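Local structure of hypothetical protein (Parabacteroides merdae, 4OO3) at residues N114-K119 with Y146-E151. The protein is a putative oxidoreductase that probably binds a dinucleotide cofactor through an N-terminal Rossmann fold joined to a C-terminal domain built on a large mixed sheet. Residues are numbered along the deposited sequence; the frame is centred on the assembly and turned at random.
Sequences NVLSDK and YDIMTE
With chi1 of L116 at -179°, CG lies anti to the backbone N, while in I148 a chi1 of -57° sets CG1 anti to the carbonyl carbon; the two side chains meet at about a right angle, L116 CD1 resting 3.8 Å from I148 CG1. The same L116 CD1 also sits at the edge of the Y146 ring, near its plane and 4.0 Å from Y146 CD2, so a single methyl fills the angle between an aromatic and a branched neighbour. Beneath this apolar cluster the strands run parallel. V115 O accepts a hydrogen bond from Y146 N at 2.9 Å, and S117 N returns a straighter bond to Y146 O at 2.8 Å, one residue thus being gripped through both its N-H and its carbonyl. Farther along the chains, I148 CD1 comes within 3.7 Å of D118 N, and CE of the selenomethionine M149 lies 3.5 Å from K119 CB. The contact closes the beta-alpha-beta unit in which helix 125-140 links the last two strands of the Rossmann sheet. Its chemistry implies that backbone bonds to Y146 hold the register and apolar contacts run on from L116 to K119; a water donating to both D118 OD1 and I148 O joins the segments, while D118 OD2 and K119 NZ turn to partners outside, H23 and D218.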
ATOM      1  N   ASN A 114       0.899  20.813   1.259  1.00 31.07           N
ATOM      2  CA  ASN A 114       0.937  19.559   0.483  1.00 31.10           C
ATOM      3  C   ASN A 114       0.834  18.371   1.417  1.00 30.87           C
ATOM      4  O   ASN A 114       1.168  18.492   2.592  1.00 32.52           O
ATOM      5  CB  ASN A 114       2.238  19.438  -0.311  1.00 31.53           C
ATOM      6  CG  ASN A 114       2.433  20.565  -1.311  1.00 31.93           C
ATOM      7  OD1 ASN A 114       1.901  20.533  -2.417  1.00 31.64           O
ATOM      8  ND2 ASN A 114       3.224  21.550  -0.936  1.00 31.90           N
ATOM      9  N   VAL A 115       0.389  17.222   0.911  1.00 30.47           N
ATOM     10  CA  VAL A 115       0.170  16.054   1.778  1.00 30.19           C
ATOM     11  C   VAL A 115       0.683  14.744   1.178  1.00 28.14           C
ATOM     12  O   VAL A 115       0.306  14.365   0.070  1.00 28.46           O
ATOM     13  CB  VAL A 115      -1.328  15.886   2.107  1.00 30.78           C
ATOM     14  CG1 VAL A 115      -1.570  14.648   2.965  1.00 30.01           C
ATOM     15  CG2 VAL A 115      -1.863  17.125   2.796  1.00 32.05           C
ATOM     16  N   LEU A 116       1.542  14.061   1.926  1.00 26.33           N
ATOM     17  CA  LEU A 116       1.889  12.671   1.648  1.00 26.29           C
ATOM     18  C   LEU A 116       1.237  11.824   2.741  1.00 27.04           C
ATOM     19  O   LEU A 116       1.582  11.932   3.918  1.00 24.98           O
ATOM     20  CB  LEU A 116       3.413  12.465   1.649  1.00 25.96           C
ATOM     21  CG  LEU A 116       3.940  11.056   1.352  1.00 25.56           C
ATOM     22  CD1 LEU A 116       3.590  10.638  -0.069  1.00 25.11           C
ATOM     23  CD2 LEU A 116       5.444  10.990   1.551  1.00 26.86           C
ATOM     24  N   SER A 117       0.292  10.980   2.352  1.00 29.55           N
ATOM     25  CA  SER A 117      -0.398  10.132   3.309  1.00 28.48           C
ATOM     26  C   SER A 117      -0.151   8.681   2.982  1.00 29.67           C
ATOM     27  O   SER A 117      -0.152   8.289   1.821  1.00 32.03           O
ATOM     28  CB  SER A 117      -1.899  10.404   3.264  1.00 28.45           C
ATOM     29  OG  SER A 117      -2.614   9.436   4.016  1.00 27.73           O
ATOM     30  N   ASP A 118       0.048   7.876   4.013  1.00 29.69           N
ATOM     31  CA  ASP A 118      -0.027   6.443   3.858  1.00 28.14           C
ATOM     32  C   ASP A 118      -1.449   6.057   3.432  1.00 28.64           C
ATOM     33  O   ASP A 118      -2.408   6.817   3.617  1.00 27.30           O
ATOM     34  CB  ASP A 118       0.311   5.750   5.176  1.00 29.71           C
ATOM     35  CG  ASP A 118       0.751   4.307   4.984  1.00 31.78           C
ATOM     36  OD1 ASP A 118       0.851   3.849   3.818  1.00 33.82           O
ATOM     37  OD2 ASP A 118       1.017   3.638   6.004  1.00 30.40           O
ATOM     38  N   LYS A 119      -1.578   4.885   2.835  1.00 26.74           N
ATOM     39  CA  LYS A 119      -2.890   4.295   2.604  1.00 29.89           C
ATOM     40  C   LYS A 119      -3.531   3.837   3.920  1.00 30.34           C
ATOM     41  O   LYS A 119      -2.835   3.643   4.919  1.00 30.74           O
ATOM     42  CB  LYS A 119      -2.790   3.119   1.624  1.00 31.80           C
ATOM     43  CG  LYS A 119      -1.635   2.146   1.878  1.00 34.08           C
ATOM     44  CD  LYS A 119      -2.073   0.783   2.374  1.00 39.65           C
ATOM     45  CE  LYS A 119      -2.506   0.793   3.821  1.00 40.72           C
ATOM     46  NZ  LYS A 119      -2.337  -0.558   4.401  1.00 44.49           N
ATOM     47  N   TYR A 146      -0.852  12.922  -2.212  1.00 28.43           N
ATOM     48  CA  TYR A 146      -0.290  11.663  -2.708  1.00 28.06           C
ATOM     49  C   TYR A 146      -0.332  10.595  -1.632  1.00 27.59           C
ATOM     50  O   TYR A 146      -0.171  10.906  -0.452  1.00 29.88           O
ATOM     51  CB  TYR A 146       1.153  11.882  -3.150  1.00 29.37           C
ATOM     52  CG  TYR A 146       1.679  10.880  -4.149  1.00 29.62           C
ATOM     53  CD1 TYR A 146       0.966  10.579  -5.298  1.00 32.75           C
ATOM     54  CD2 TYR A 146       2.915  10.267  -3.973  1.00 28.89           C
ATOM     55  CE1 TYR A 146       1.449   9.677  -6.229  1.00 32.18           C
ATOM     56  CE2 TYR A 146       3.403   9.360  -4.903  1.00 29.03           C
ATOM     57  CZ  TYR A 146       2.660   9.073  -6.025  1.00 30.16           C
ATOM     58  OH  TYR A 146       3.120   8.188  -6.959  1.00 32.28           O
ATOM     59  N   ASP A 147      -0.562   9.347  -2.032  1.00 25.76           N
ATOM     60  CA  ASP A 147      -0.408   8.233  -1.103  1.00 25.66           C
ATOM     61  C   ASP A 147       0.805   7.359  -1.437  1.00 26.40           C
ATOM     62  O   ASP A 147       1.538   7.628  -2.377  1.00 27.95           O
ATOM     63  CB  ASP A 147      -1.716   7.429  -0.919  1.00 24.79           C
ATOM     64  CG  ASP A 147      -2.196   6.730  -2.183  1.00 25.89           C
ATOM     65  OD1 ASP A 147      -1.487   6.705  -3.216  1.00 25.85           O
ATOM     66  OD2 ASP A 147      -3.317   6.179  -2.116  1.00 24.84           O
ATOM     67  N   ILE A 148       1.019   6.328  -0.632  1.00 28.09           N
ATOM     68  CA  ILE A 148       2.254   5.574  -0.651  1.00 28.30           C
ATOM     69  C   ILE A 148       2.013   4.133  -1.114  1.00 28.83           C
ATOM     70  O   ILE A 148       1.715   3.251  -0.303  1.00 29.27           O
ATOM     71  CB  ILE A 148       2.903   5.615   0.748  1.00 28.21           C
ATOM     72  CG1 ILE A 148       3.122   7.078   1.161  1.00 28.68           C
ATOM     73  CG2 ILE A 148       4.219   4.843   0.748  1.00 28.59           C
ATOM     74  CD1 ILE A 148       3.467   7.283   2.621  1.00 29.49           C
HETATM   75  N   MSE A 149       2.137   3.921  -2.427  1.00 27.94           N
HETATM   76  CA  MSE A 149       1.992   2.606  -3.049  1.00 26.37           C
HETATM   77  C   MSE A 149       3.364   1.982  -3.222  1.00 27.44           C
HETATM   78  O   MSE A 149       3.986   2.084  -4.276  1.00 24.04           O
HETATM   79  CB  MSE A 149       1.293   2.738  -4.407  1.00 23.37           C
HETATM   80  CG  MSE A 149      -0.101   3.344  -4.301  1.00 22.06           C
HETATM   81 SE   MSE A 149      -1.317   2.076  -3.417  0.75 19.66          SE
HETATM   82  CE  MSE A 149      -1.476   2.931  -1.664  1.00 20.98           C
ATOM     83  N   THR A 150       3.833   1.309  -2.181  1.00 29.42           N
ATOM     84  CA  THR A 150       5.173   0.720  -2.172  1.00 30.44           C
ATOM     85  C   THR A 150       5.372  -0.459  -3.145  1.00 31.45           C
ATOM     86  O   THR A 150       6.464  -0.644  -3.680  1.00 31.09           O
ATOM     87  CB  THR A 150       5.531   0.251  -0.752  1.00 29.49           C
ATOM     88  OG1 THR A 150       4.453  -0.531  -0.221  1.00 27.88           O
ATOM     89  CG2 THR A 150       5.770   1.444   0.160  1.00 27.65           C
ATOM     90  N   GLU A 151       4.317  -1.230  -3.387  1.00 31.91           N
ATOM     91  CA  GLU A 151       4.438  -2.504  -4.106  1.00 33.30           C
ATOM     92  C   GLU A 151       4.707  -2.333  -5.593  1.00 31.66           C
ATOM     93  O   GLU A 151       5.108  -3.283  -6.267  1.00 30.07           O
ATOM     94  CB  GLU A 151       3.185  -3.359  -3.891  1.00 35.40           C
ATOM     95  CG  GLU A 151       2.876  -3.604  -2.424  1.00 38.10           C
ATOM     96  CD  GLU A 151       4.111  -4.029  -1.644  1.00 43.68           C
ATOM     97  OE1 GLU A 151       4.679  -5.095  -1.984  1.00 45.09           O
ATOM     98  OE2 GLU A 151       4.521  -3.292  -0.716  1.00 41.25           O
TER
HETATM   99  O   HOH W   1       2.132   2.214   2.290  1.00 27.20           O